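Local coordinates for protein OBody AM1L10 (Pyrobaculum aerophilum, PDB 4GN3) that serves as an engineered binding protein on an OB-fold scaffold, a nucleic acid binding family, and probably grips a partner protein, at residues V54-E59 and I101-I106; A28-S33 and S75-V80; F68-E73 and I106-K111; N19-E24 and V86-A91. One frame throughout, in Å; residues are numbered along the deposited sequence.

Contact 1: V54-E59 and I101-I106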
loop_
_atom_site.group_PDB
_atom_site.type_symbol
_atom_site.label_atom_id
_atom_site.label_comp_id
_atom_site.label_asym_id
_atom_site.label_seq_id
_atom_site.Cartn_x
_atom_site.Cartn_y
_atom_site.Cartn_z
ATOM N N VAL B 54 5.685 10.180 9.257
ATOM C CA VAL B 54 4.709 9.215 9.786
ATOM C C VAL B 54 3.657 8.854 8.732
ATOM O O VAL B 54 3.112 9.726 8.046
ATOM C CB VAL B 54 4.074 9.680 11.128
ATOM C CG1 VAL B 54 3.255 10.954 10.944
ATOM C CG2 VAL B 54 3.208 8.576 11.737
ATOM N N SER B 55 3.409 7.553 8.601
ATOM C CA SER B 55 2.477 7.026 7.615
ATOM C C SER B 55 1.044 7.096 8.101
ATOM O O SER B 55 0.708 6.578 9.167
ATOM C CB SER B 55 2.814 5.571 7.283
ATOM O OG SER B 55 4.066 5.464 6.623
ATOM N N VAL B 56 0.208 7.735 7.291
ATOM C CA VAL B 56 -1.226 7.789 7.517
ATOM C C VAL B 56 -1.861 6.968 6.396
ATOM O O VAL B 56 -1.731 7.305 5.217
ATOM C CB VAL B 56 -1.746 9.248 7.502
ATOM C CG1 VAL B 56 -3.253 9.288 7.703
ATOM C CG2 VAL B 56 -1.046 10.077 8.573
ATOM N N TYR B 57 -2.538 5.882 6.751
ATOM C CA TYR B 57 -3.089 5.034 5.704
ATOM C C TYR B 57 -4.590 5.170 5.531
ATOM O O TYR B 57 -5.345 5.354 6.490
ATOM C CB TYR B 57 -2.674 3.570 5.872
ATOM C CG TYR B 57 -3.483 2.795 6.876
ATOM C CD1 TYR B 57 -4.574 2.025 6.472
ATOM C CD2 TYR B 57 -3.155 2.819 8.227
ATOM C CE1 TYR B 57 -5.314 1.301 7.388
ATOM C CE2 TYR B 57 -3.888 2.092 9.154
ATOM C CZ TYR B 57 -4.964 1.340 8.728
ATOM O OH TYR B 57 -5.700 0.623 9.638
ATOM N N LEU B 58 -5.007 5.070 4.279
ATOM C CA LEU B 58 -6.421 5.057 3.928
ATOM C C LEU B 58 -6.659 3.733 3.220
ATOM O O LEU B 58 -5.880 3.343 2.344
ATOM C CB LEU B 58 -6.788 6.242 3.025
ATOM C CG LEU B 58 -6.736 7.644 3.665
ATOM C CD1 LEU B 58 -5.303 8.114 3.882
ATOM C CD2 LEU B 58 -7.482 8.634 2.784
ATOM N N GLU B 59 -7.713 3.039 3.633
ATOM C CA GLU B 59 -8.024 1.709 3.121
ATOM C C GLU B 59 -9.496 1.666 2.755
ATOM O O GLU B 59 -10.353 1.994 3.591
ATOM C CB GLU B 59 -7.692 0.650 4.181
ATOM C CG GLU B 59 -8.077 -0.771 3.789
ATOM C CD GLU B 59 -7.918 -1.769 4.925
ATOM O OE1 GLU B 59 -7.219 -1.462 5.916
ATOM O OE2 GLU B 59 -8.493 -2.874 4.819
ATOM N N ILE B 101 -0.829 5.667 11.278
ATOM C CA ILE B 101 -2.032 6.330 11.783
ATOM C C ILE B 101 -3.237 6.033 10.895
ATOM O O ILE B 101 -3.181 6.170 9.665
ATOM C CB ILE B 101 -1.839 7.869 11.937
ATOM C CG1 ILE B 101 -0.747 8.175 12.977
ATOM C CG2 ILE B 101 -3.153 8.537 12.329
ATOM C CD1 ILE B 101 -0.297 9.631 13.033
ATOM N N PHE B 102 -4.325 5.617 11.540
ATOM C CA PHE B 102 -5.597 5.386 10.878
ATOM C C PHE B 102 -6.421 6.650 11.116
ATOM O O PHE B 102 -6.848 6.893 12.240
ATOM C CB PHE B 102 -6.271 4.148 11.489
ATOM C CG PHE B 102 -7.515 3.701 10.770
ATOM C CD1 PHE B 102 -7.476 3.354 9.418
ATOM C CD2 PHE B 102 -8.728 3.594 11.452
ATOM C CE1 PHE B 102 -8.624 2.927 8.759
ATOM C CE2 PHE B 102 -9.882 3.171 10.799
ATOM C CZ PHE B 102 -9.826 2.837 9.451
ATOM N N PRO B 103 -6.625 7.471 10.063
ATOM C CA PRO B 103 -7.182 8.812 10.264
ATOM C C PRO B 103 -8.702 8.868 10.433
ATOM O O PRO B 103 -9.434 8.099 9.811
ATOM C CB PRO B 103 -6.785 9.540 8.975
ATOM C CG PRO B 103 -6.800 8.471 7.932
ATOM C CD PRO B 103 -6.379 7.192 8.635
ATOM N N SER B 104 -9.163 9.798 11.259
ATOM C CA SER B 104 -10.574 10.177 11.272
ATOM C C SER B 104 -10.770 11.568 10.667
ATOM O O SER B 104 -11.841 11.882 10.147
ATOM C CB SER B 104 -11.138 10.133 12.689
ATOM O OG SER B 104 -10.407 10.998 13.546
ATOM N N GLU B 105 -9.737 12.400 10.739
ATOM C CA GLU B 105 -9.803 13.753 10.188
ATOM C C GLU B 105 -8.541 14.089 9.398
ATOM O O GLU B 105 -7.424 13.829 9.859
ATOM C CB GLU B 105 -9.984 14.784 11.310
ATOM C CG GLU B 105 -11.290 14.689 12.084
ATOM C CD GLU B 105 -11.336 15.638 13.277
ATOM O OE1 GLU B 105 -12.098 15.361 14.227
ATOM O OE2 GLU B 105 -10.600 16.651 13.285
ATOM N N ILE B 106 -8.719 14.664 8.211
ATOM C CA ILE B 106 -7.588 15.237 7.462
ATOM C C ILE B 106 -7.939 16.673 7.064
ATOM O O ILE B 106 -8.858 16.889 6.279
ATOM C CB ILE B 106 -7.208 14.409 6.212
ATOM C CG1 ILE B 106 -6.846 12.963 6.596
ATOM C CG2 ILE B 106 -6.042 15.059 5.470
ATOM C CD1 ILE B 106 -6.534 12.070 5.407
#
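Val-56 and Ile-101 form the parallel bridge by which strand 54-59 meets strand 99-103 and closes the OB-fold barrel. Two backbone bonds flank it. Ile-101 N donates to Ser-55 O at 2.8 Å, and Tyr-57 N donates to Ile-101 O at 3.0 Å. The next step fails, because Pro-103 has no N-H. Its CD lies 3.0 Å from Tyr-57 O, a buried carbonyl with no hydrogen-bond partner in the model. The side chains of Val-56 and Ile-101 lie on one face. Val-56 holds CG1 anti to its backbone N (chi1 178°), which brings that methyl to the proline ring, 3.6 Å from Pro-103 CG. Its CG2 turns to Ile-101 CB instead. Ile-101 reaches on with CD1 to Val-54 CG2, at 3.9 Å, the two side chains crossing at about a right angle. Leu-58 CD1 meets Ile-106 CD1 more loosely.

Tyr-57 and Phe-102 pair obliquely, their planes 33° apart and their centroids 5.2 Å apart. Tyr-57 has two conformers, so the approach of its CZ and OH to Phe-102 CD1 holds for one of them. The same hydroxyl bonds to Glu-87 and Lys-62, and Lys-62 makes a cation-pi contact with the Phe-102 ring. An alanine in place of Phe-102 would probably leave the Tyr-57 ring freer to turn and Lys-62 without that aromatic partner.

Strand 40-46 pairs with the other edge of 54-59, strand 79-88 lies beside 99-103, and helix 65-73 packs on Leu-58, Pro-103 and Ile-106.

Contact 2: A28-S33 and S75-V80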
loop_
_atom_site.group_PDB
_atom_site.type_symbol
_atom_site.label_atom_id
_atom_site.label_comp_id
_atom_site.label_asym_id
_atom_site.label_seq_id
_atom_site.Cartn_x
_atom_site.Cartn_y
_atom_site.Cartn_z
ATOM N N ALA B 28 0.634 17.411 13.030
ATOM C CA ALA B 28 0.578 18.589 12.166
ATOM C C ALA B 28 1.927 18.823 11.522
ATOM O O ALA B 28 2.956 18.769 12.184
ATOM C CB ALA B 28 0.143 19.821 12.958
ATOM N N GLY B 29 1.909 19.077 10.221
ATOM C CA GLY B 29 3.128 19.308 9.465
ATOM C C GLY B 29 2.819 19.379 7.991
ATOM O O GLY B 29 1.730 19.799 7.599
ATOM N N TRP B 30 3.780 18.967 7.169
ATOM C CA TRP B 30 3.604 18.993 5.727
ATOM C C TRP B 30 3.635 17.608 5.148
ATOM O O TRP B 30 4.158 16.676 5.774
ATOM C CB TRP B 30 4.656 19.885 5.064
ATOM C CG TRP B 30 6.070 19.387 5.229
ATOM C CD1 TRP B 30 6.775 18.526 4.387
ATOM C CD2 TRP B 30 7.004 19.715 6.305
ATOM N NE1 TRP B 30 8.039 18.304 4.860
ATOM C CE2 TRP B 30 8.242 18.984 6.011
ATOM C CE3 TRP B 30 6.942 20.507 7.445
ATOM C CZ2 TRP B 30 9.352 19.062 6.830
ATOM C CZ3 TRP B 30 8.074 20.578 8.269
ATOM C CH2 TRP B 30 9.248 19.873 7.964
ATOM N N VAL B 31 3.074 17.471 3.951
ATOM C CA VAL B 31 3.050 16.201 3.228
ATOM C C VAL B 31 4.444 15.884 2.684
ATOM O O VAL B 31 4.967 16.597 1.819
ATOM C CB VAL B 31 2.000 16.228 2.096
ATOM C CG1 VAL B 31 2.055 14.957 1.253
ATOM C CG2 VAL B 31 0.606 16.430 2.672
ATOM N N ALA B 32 5.047 14.823 3.208
ATOM C CA ALA B 32 6.377 14.408 2.772
ATOM C C ALA B 32 6.294 13.577 1.491
ATOM O O ALA B 32 7.114 13.729 0.585
ATOM C CB ALA B 32 7.078 13.634 3.876
ATOM N N SER B 33 5.300 12.695 1.423
ATOM C CA SER B 33 5.059 11.894 0.224
ATOM C C SER B 33 3.625 11.378 0.171
ATOM O O SER B 33 2.898 11.387 1.175
ATOM C CB SER B 33 6.042 10.718 0.141
ATOM O OG SER B 33 5.827 9.809 1.206
ATOM N N SER B 75 -1.241 17.440 -2.187
ATOM C CA SER B 75 0.034 17.515 -2.901
ATOM C C SER B 75 1.182 17.528 -1.896
ATOM O O SER B 75 1.000 17.907 -0.736
ATOM C CB SER B 75 0.108 18.794 -3.743
ATOM O OG SER B 75 -1.035 18.927 -4.563
ATOM N N ARG B 76 2.369 17.132 -2.343
ATOM C CA ARG B 76 3.569 17.264 -1.521
ATOM C C ARG B 76 3.721 18.715 -1.085
ATOM O O ARG B 76 3.402 19.633 -1.842
ATOM C CB ARG B 76 4.813 16.825 -2.290
ATOM C CG ARG B 76 4.894 15.329 -2.547
ATOM C CD ARG B 76 6.010 15.010 -3.531
ATOM N NE ARG B 76 7.328 14.957 -2.895
ATOM C CZ ARG B 76 8.012 13.834 -2.665
ATOM N NH1 ARG B 76 7.510 12.653 -3.011
ATOM N NH2 ARG B 76 9.208 13.890 -2.091
ATOM N N GLU B 77 4.188 18.900 0.146
ATOM C CA GLU B 77 4.397 20.221 0.753
ATOM C C GLU B 77 3.132 20.907 1.285
ATOM O O GLU B 77 3.236 21.940 1.957
ATOM C CB GLU B 77 5.196 21.162 -0.177
ATOM C CG GLU B 77 6.615 20.696 -0.473
ATOM C CD GLU B 77 7.471 20.557 0.776
ATOM O OE1 GLU B 77 8.248 19.590 0.852
ATOM O OE2 GLU B 77 7.377 21.413 1.681
ATOM N N ASP B 78 1.950 20.354 1.004
ATOM C CA ASP B 78 0.716 20.856 1.632
ATOM C C ASP B 78 0.841 20.793 3.152
ATOM O O ASP B 78 1.426 19.848 3.692
ATOM C CB ASP B 78 -0.512 20.051 1.201
ATOM C CG ASP B 78 -0.983 20.386 -0.202
ATOM O OD1 ASP B 78 -0.401 21.280 -0.849
ATOM O OD2 ASP B 78 -1.945 19.742 -0.661
ATOM N N VAL B 79 0.296 21.799 3.833
ATOM C CA VAL B 79 0.312 21.855 5.294
ATOM C C VAL B 79 -0.993 21.253 5.820
ATOM O O VAL B 79 -2.083 21.714 5.475
ATOM C CB VAL B 79 0.535 23.301 5.802
ATOM C CG1 VAL B 79 0.330 23.398 7.310
ATOM C CG2 VAL B 79 1.931 23.778 5.423
ATOM N N VAL B 80 -0.868 20.208 6.640
ATOM C CA VAL B 80 -2.024 19.414 7.069
ATOM C C VAL B 80 -2.079 19.239 8.581
ATOM O O VAL B 80 -1.068 19.396 9.276
ATOM C CB VAL B 80 -2.061 18.011 6.389
ATOM C CG1 VAL B 80 -2.271 18.130 4.890
ATOM C CG2 VAL B 80 -0.799 17.209 6.697
HETATM O O HOH W 1 7.235 17.074 0.317
#
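Val-31 points from strand 24-36 into the bend made by residues 75-80, and it has more surface buried here than any other residue. Its CB lies 3.4 Å from Ser-75 O. CG1, anti to the backbone N (chi1 175°), passes beside Arg-76 CA. The other branch, CG2, meets Val-80 CG1 at 4.0 Å. Both valine backbones are tied as well. Val-31 N donates to Asp-78 O, and Val-31 O takes a nearly straight bond from Glu-77 N at 3.0 Å, on a lone pair. A lysine at Val-31 would probably push into the turn and cost Val-80 its apolar neighbour.

Val-80 and Gly-29 form a hydrogen-bonded antiparallel pair, bonded both ways, with Val-80 N to Gly-29 O at 2.8 Å.

Arg-76 is held differently. Its chain bends at chi3 (81°) and brings the guanidinium flat over Ala-32 O, which sits 3.3 Å above the plane, over the group's centre. No hydrogen bond forms, so the attraction is probably electrostatic.

Ser-75 to Asp-78 is a type II turn. Ser-75 O accepts from Asp-78 N, and Ser-75 N approaches Asp-78 OD2 from above the carboxylate plane at 2.9 Å. A water lies 2.8 Å from both Val-31 O and Glu-77 OE1 and hydrogen-bonds to them.

The chemistry is mixed. Main-chain bonds fix the register of the first and fourth barrel strands, and the two valines supply the apolar part. Arg-76 and Glu-77 stay exposed at the turn, while the buried Asp-78 carboxylate takes the Ser-75 N-H.

Contact 3: F68-E73 and I106-K111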
loop_
_atom_site.group_PDB
_atom_site.type_symbol
_atom_site.label_atom_id
_atom_site.label_comp_id
_atom_site.label_asym_id
_atom_site.label_seq_id
_atom_site.Cartn_x
_atom_site.Cartn_y
_atom_site.Cartn_z
ATOM N N PHE B 68 -11.092 10.009 1.469
ATOM C CA PHE B 68 -10.529 9.763 0.140
ATOM C C PHE B 68 -10.670 10.998 -0.761
ATOM O O PHE B 68 -9.803 11.280 -1.594
ATOM C CB PHE B 68 -11.176 8.539 -0.519
ATOM C CG PHE B 68 -10.664 7.218 0.002
ATOM C CD1 PHE B 68 -11.460 6.421 0.822
ATOM C CD2 PHE B 68 -9.394 6.762 -0.339
ATOM C CE1 PHE B 68 -10.990 5.204 1.299
ATOM C CE2 PHE B 68 -8.920 5.541 0.128
ATOM C CZ PHE B 68 -9.717 4.765 0.955
ATOM N N LYS B 69 -11.759 11.738 -0.582
ATOM C CA LYS B 69 -11.942 13.000 -1.301
ATOM C C LYS B 69 -10.879 14.024 -0.886
ATOM O O LYS B 69 -10.308 14.703 -1.738
ATOM C CB LYS B 69 -13.359 13.550 -1.101
ATOM C CG LYS B 69 -14.447 12.730 -1.784
ATOM N N VAL B 70 -10.586 14.107 0.413
ATOM C CA VAL B 70 -9.496 14.967 0.889
ATOM C C VAL B 70 -8.141 14.496 0.347
ATOM O O VAL B 70 -7.321 15.313 -0.086
ATOM C CB VAL B 70 -9.435 15.071 2.430
ATOM C CG1 VAL B 70 -8.330 16.030 2.840
ATOM C CG2 VAL B 70 -10.764 15.541 3.000
ATOM N N PHE B 71 -7.911 13.182 0.359
ATOM C CA PHE B 71 -6.660 12.631 -0.165
ATOM C C PHE B 71 -6.420 13.061 -1.614
ATOM O O PHE B 71 -5.295 13.406 -1.979
ATOM C CB PHE B 71 -6.611 11.100 -0.050
ATOM C CG PHE B 71 -5.300 10.507 -0.503
ATOM C CD1 PHE B 71 -4.281 10.265 0.411
ATOM C CD2 PHE B 71 -5.078 10.216 -1.844
ATOM C CE1 PHE B 71 -3.070 9.736 -0.008
ATOM C CE2 PHE B 71 -3.871 9.691 -2.270
ATOM C CZ PHE B 71 -2.862 9.452 -1.347
ATOM N N ALA B 72 -7.477 13.039 -2.426
ATOM C CA ALA B 72 -7.411 13.455 -3.835
ATOM C C ALA B 72 -6.965 14.917 -4.023
ATOM O O ALA B 72 -6.437 15.271 -5.075
ATOM C CB ALA B 72 -8.751 13.211 -4.526
ATOM N N GLU B 73 -7.174 15.749 -3.004
ATOM C CA GLU B 73 -6.760 17.158 -3.038
ATOM C C GLU B 73 -5.297 17.375 -2.641
ATOM O O GLU B 73 -4.754 18.464 -2.846
ATOM C CB GLU B 73 -7.616 17.992 -2.087
ATOM C CG GLU B 73 -9.098 18.056 -2.393
ATOM C CD GLU B 73 -9.833 18.870 -1.344
ATOM O OE1 GLU B 73 -9.615 20.103 -1.278
ATOM O OE2 GLU B 73 -10.615 18.276 -0.572
ATOM N N ILE B 106 -8.719 14.664 8.211
ATOM C CA ILE B 106 -7.588 15.237 7.462
ATOM C C ILE B 106 -7.939 16.673 7.064
ATOM O O ILE B 106 -8.858 16.889 6.279
ATOM C CB ILE B 106 -7.208 14.409 6.212
ATOM C CG1 ILE B 106 -6.846 12.963 6.596
ATOM C CG2 ILE B 106 -6.042 15.059 5.470
ATOM C CD1 ILE B 106 -6.534 12.070 5.407
ATOM N N TRP B 107 -7.217 17.638 7.632
ATOM C CA TRP B 107 -7.437 19.064 7.358
ATOM C C TRP B 107 -6.306 19.603 6.540
ATOM O O TRP B 107 -5.145 19.384 6.881
ATOM C CB TRP B 107 -7.512 19.853 8.664
ATOM C CG TRP B 107 -8.634 19.451 9.595
ATOM C CD1 TRP B 107 -8.701 18.328 10.417
ATOM C CD2 TRP B 107 -9.881 20.184 9.850
ATOM N NE1 TRP B 107 -9.879 18.305 11.124
ATOM C CE2 TRP B 107 -10.627 19.393 10.839
ATOM C CE3 TRP B 107 -10.435 21.371 9.376
ATOM C CZ2 TRP B 107 -11.872 19.795 11.315
ATOM C CZ3 TRP B 107 -11.694 21.762 9.863
ATOM C CH2 TRP B 107 -12.389 20.991 10.809
ATOM N N ILE B 108 -6.617 20.317 5.459
ATOM C CA ILE B 108 -5.585 20.994 4.673
ATOM C C ILE B 108 -5.576 22.467 5.078
ATOM O O ILE B 108 -6.543 23.185 4.838
ATOM C CB ILE B 108 -5.822 20.856 3.151
ATOM C CG1 ILE B 108 -5.902 19.379 2.746
ATOM C CG2 ILE B 108 -4.724 21.571 2.368
ATOM C CD1 ILE B 108 -6.437 19.154 1.347
ATOM N N LEU B 109 -4.491 22.903 5.711
ATOM C CA LEU B 109 -4.401 24.268 6.214
ATOM C C LEU B 109 -3.967 25.238 5.128
ATOM O O LEU B 109 -4.473 26.354 5.056
ATOM C CB LEU B 109 -3.484 24.346 7.436
ATOM C CG LEU B 109 -4.021 23.697 8.716
ATOM C CD1 LEU B 109 -3.299 24.265 9.931
ATOM C CD2 LEU B 109 -5.532 23.851 8.865
ATOM N N ASN B 110 -3.032 24.809 4.287
ATOM C CA ASN B 110 -2.759 25.512 3.036
ATOM C C ASN B 110 -2.060 24.641 2.009
ATOM O O ASN B 110 -1.278 23.747 2.356
ATOM C CB ASN B 110 -1.979 26.813 3.261
ATOM C CG ASN B 110 -0.642 26.586 3.918
ATOM O OD1 ASN B 110 -0.556 26.451 5.138
ATOM N ND2 ASN B 110 0.416 26.556 3.113
ATOM N N LYS B 111 -2.360 24.911 0.743
ATOM C CA LYS B 111 -1.748 24.203 -0.369
ATOM C C LYS B 111 -0.435 24.884 -0.743
ATOM O O LYS B 111 -0.302 26.104 -0.603
ATOM C CB LYS B 111 -2.715 24.124 -1.554
ATOM C CG LYS B 111 -4.006 23.384 -1.217
ATOM C CD LYS B 111 -4.813 23.006 -2.448
ATOM C CE LYS B 111 -6.003 22.139 -2.062
ATOM N NZ LYS B 111 -6.839 21.752 -3.235
#
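Val-70 and Ile-106 join the helix that an OB fold inserts between its third and fourth strands to the last strand of the barrel. The segment axes of helix 68-73 and strand 106-110 come within 9.0 Å, with an angle of 31° between their directions. No hydrogen bond links them, and the contact rests on side chains.

Val-70 has the largest share. Its CG1 is anti to the backbone N (chi1 -177°), which brings this methyl against the strand. There it meets Ile-106 twice, at CG2 and at the carbonyl O, both at 3.6 Å. The two side chains slide past each other in opposite directions. The same methyl also touches Ile-108 CD1, at 3.9 Å, so it is held between two isoleucines that both point to the helix. Ile-108 reaches further with that CD1, which lies 3.8 Å from Glu-73 CB. The aliphatic base of the glutamate thus continues the apolar seam by one helical turn.

Beyond it the contact becomes polar and open. Lys-111 runs out fully extended and crosses Glu-73 at about a right angle. Its NZ stands 3.8 Å from Glu-73 OE1, a long salt bridge, and about as far from Glu-73 O. At that range, on the surface, it probably adds little rigidity.

Phe-68 and the buried Phe-71 pack on Leu-58 of strand 54-59 and Lys-41 of strand 40-46. Strand 79-88 pairs antiparallel with 106-110 through Val-79 and Val-81. The helix packs across one end of the barrel, as in other OB folds.

Contact 4: N19-E24 and V86-A91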
loop_
_atom_site.group_PDB
_atom_site.type_symbol
_atom_site.label_atom_id
_atom_site.label_comp_id
_atom_site.label_asym_id
_atom_site.label_seq_id
_atom_site.Cartn_x
_atom_site.Cartn_y
_atom_site.Cartn_z
ATOM N N ASN B 19 4.431 1.883 20.971
ATOM C CA ASN B 19 3.779 1.799 22.284
ATOM C C ASN B 19 2.617 2.789 22.467
ATOM O O ASN B 19 1.982 2.827 23.522
ATOM C CB ASN B 19 4.793 1.865 23.443
ATOM C CG ASN B 19 5.412 3.240 23.626
ATOM O OD1 ASN B 19 5.107 4.191 22.898
ATOM N ND2 ASN B 19 6.306 3.349 24.604
ATOM N N LEU B 20 2.335 3.575 21.427
ATOM C CA LEU B 20 1.111 4.385 21.399
ATOM C C LEU B 20 -0.070 3.684 20.724
ATOM O O LEU B 20 -1.134 4.283 20.564
ATOM C CB LEU B 20 1.366 5.761 20.758
ATOM C CG LEU B 20 2.232 6.740 21.548
ATOM C CD1 LEU B 20 2.226 8.107 20.877
ATOM C CD2 LEU B 20 1.772 6.850 22.997
ATOM N N HIS B 21 0.099 2.412 20.357
ATOM C CA HIS B 21 -0.975 1.650 19.723
ATOM C C HIS B 21 -2.317 1.859 20.394
ATOM O O HIS B 21 -2.461 1.650 21.606
ATOM C CB HIS B 21 -0.641 0.157 19.696
ATOM C CG HIS B 21 -1.661 -0.674 18.952
ATOM N ND1 HIS B 21 -2.705 -1.259 19.568
ATOM C CD2 HIS B 21 -1.772 -0.992 17.607
ATOM C CE1 HIS B 21 -3.448 -1.915 18.662
ATOM N NE2 HIS B 21 -2.874 -1.754 17.462
ATOM N N GLY B 22 -3.312 2.277 19.612
ATOM C CA GLY B 22 -4.660 2.490 20.146
ATOM C C GLY B 22 -4.956 3.886 20.676
ATOM O O GLY B 22 -6.079 4.156 21.115
ATOM N N THR B 23 -3.960 4.771 20.635
ATOM C CA THR B 23 -4.095 6.141 21.146
ATOM C C THR B 23 -4.549 7.077 20.026
ATOM O O THR B 23 -4.019 7.026 18.912
ATOM C CB THR B 23 -2.748 6.675 21.703
ATOM O OG1 THR B 23 -2.207 5.754 22.656
ATOM C CG2 THR B 23 -2.914 8.037 22.374
ATOM N N GLU B 24 -5.522 7.932 20.324
ATOM C CA GLU B 24 -5.883 9.005 19.408
ATOM C C GLU B 24 -4.868 10.139 19.503
ATOM O O GLU B 24 -4.556 10.616 20.593
ATOM C CB GLU B 24 -7.296 9.527 19.685
ATOM C CG GLU B 24 -7.777 10.492 18.613
ATOM C CD GLU B 24 -9.232 10.861 18.776
ATOM O OE1 GLU B 24 -9.557 11.580 19.739
ATOM O OE2 GLU B 24 -10.031 10.441 17.927
ATOM N N VAL B 86 -3.254 5.686 16.468
ATOM C CA VAL B 86 -1.973 5.049 16.213
ATOM C C VAL B 86 -2.168 3.539 16.188
ATOM O O VAL B 86 -2.848 2.970 17.049
ATOM C CB VAL B 86 -0.901 5.437 17.251
ATOM C CG1 VAL B 86 0.415 4.741 16.931
ATOM C CG2 VAL B 86 -0.692 6.950 17.260
ATOM N N GLU B 87 -1.578 2.901 15.182
ATOM C CA GLU B 87 -1.630 1.455 15.061
ATOM C C GLU B 87 -0.209 0.954 14.843
ATOM O O GLU B 87 0.447 1.338 13.875
ATOM C CB GLU B 87 -2.564 1.038 13.918
ATOM C CG GLU B 87 -3.992 1.559 14.104
ATOM C CD GLU B 87 -4.991 1.021 13.091
ATOM O OE1 GLU B 87 -6.187 0.934 13.446
ATOM O OE2 GLU B 87 -4.599 0.698 11.947
ATOM N N ALA B 88 0.274 0.139 15.779
ATOM C CA ALA B 88 1.613 -0.436 15.692
ATOM C C ALA B 88 1.601 -1.555 14.661
ATOM O O ALA B 88 0.623 -2.288 14.568
ATOM C CB ALA B 88 2.059 -0.961 17.048
ATOM N N SER B 89 2.680 -1.655 13.884
ATOM C CA SER B 89 2.817 -2.655 12.822
ATOM C C SER B 89 2.644 -4.059 13.358
ATOM O O SER B 89 3.118 -4.375 14.451
ATOM C CB SER B 89 4.181 -2.527 12.139
ATOM O OG SER B 89 4.372 -3.540 11.166
ATOM N N LYS B 90 1.960 -4.892 12.578
ATOM C CA LYS B 90 1.733 -6.292 12.939
ATOM C C LYS B 90 3.025 -7.105 12.813
ATOM O O LYS B 90 3.202 -8.118 13.502
ATOM C CB LYS B 90 0.614 -6.897 12.083
ATOM C CG LYS B 90 -0.686 -6.099 12.109
ATOM C CD LYS B 90 -1.844 -6.840 11.455
ATOM C CE LYS B 90 -2.483 -7.837 12.411
ATOM N NZ LYS B 90 -3.637 -8.543 11.787
ATOM N N ALA B 91 3.922 -6.640 11.938
ATOM C CA ALA B 91 5.235 -7.258 11.724
ATOM C C ALA B 91 6.083 -7.269 12.998
ATOM O O ALA B 91 6.794 -8.243 13.263
ATOM C CB ALA B 91 5.975 -6.557 10.592
#
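His-21 lies against Glu-87 and Ala-88, and its ring position follows from two torsions. CG is anti to the backbone N (chi1 -175°), which swings the ring toward Ala-88. With the second torsion at -92°, Ala-88 N sits at the ring edge, near its plane. The modelled approach of His-21 CD2 to Ala-88 N, 3.0 Å, is unusually short for a carbon, and which way round the ring lies is doubtful. Ala-88 CB touches the base of the histidine, 3.9 Å from His-21 CB. A crystal neighbour also touches His-21, so lattice packing may help set this pose.

Val-86 packs against Leu-20 and Thr-23. Its CG1 is anti to the backbone N and lies against Leu-20, 4.1 Å from Leu-20 CB. Its CG2 is beside the backbone N and faces Thr-23 O. Leu-20 O lies 3.5 Å from Val-86 CB. This oxygen is already gripped twice, by Thr-23 N and by Thr-23 OG1, the hydroxyl coming from above the carbonyl plane at 2.8 Å. That bond fixes the rotation of the threonine.

The backbones pair around Val-86. Gly-22 N donates to Val-86 O at 2.7 Å, and Val-86 N donates to Thr-23 O. Gly-22 has a phi of 90°, where a side chain would jam against His-21 O.

Leu-20 also lies near a bound HEPES molecule, probably from the crystallisation liquor. The arrangement is a type II turn from Leu-20 to Thr-23, leading into the first barrel strand and docked on the end of the fourth.

How the contacts relate
Strand 79-88 ties the set together. Contact 2 uses its start and contact 4 its end, with centres about 22 Å apart on opposite sides of the chain's centre. Contact 1 is nearest the middle and shares Ile-106 with contact 3, where Phe-68 packs on Leu-58. Contacts 2 and 3 are joined by a probable backbone hydrogen bond from Leu-109 N to Val-79 O, at 2.7 Å. Contacts 1 and 4 are joined through Tyr-57 OH and Glu-87 OE2, 2.6 Å apart. Residues of contacts 1 and 4 also touch another protein chain, which neither contact 2 nor contact 3 reaches, consistent with binding by one face of the barrel.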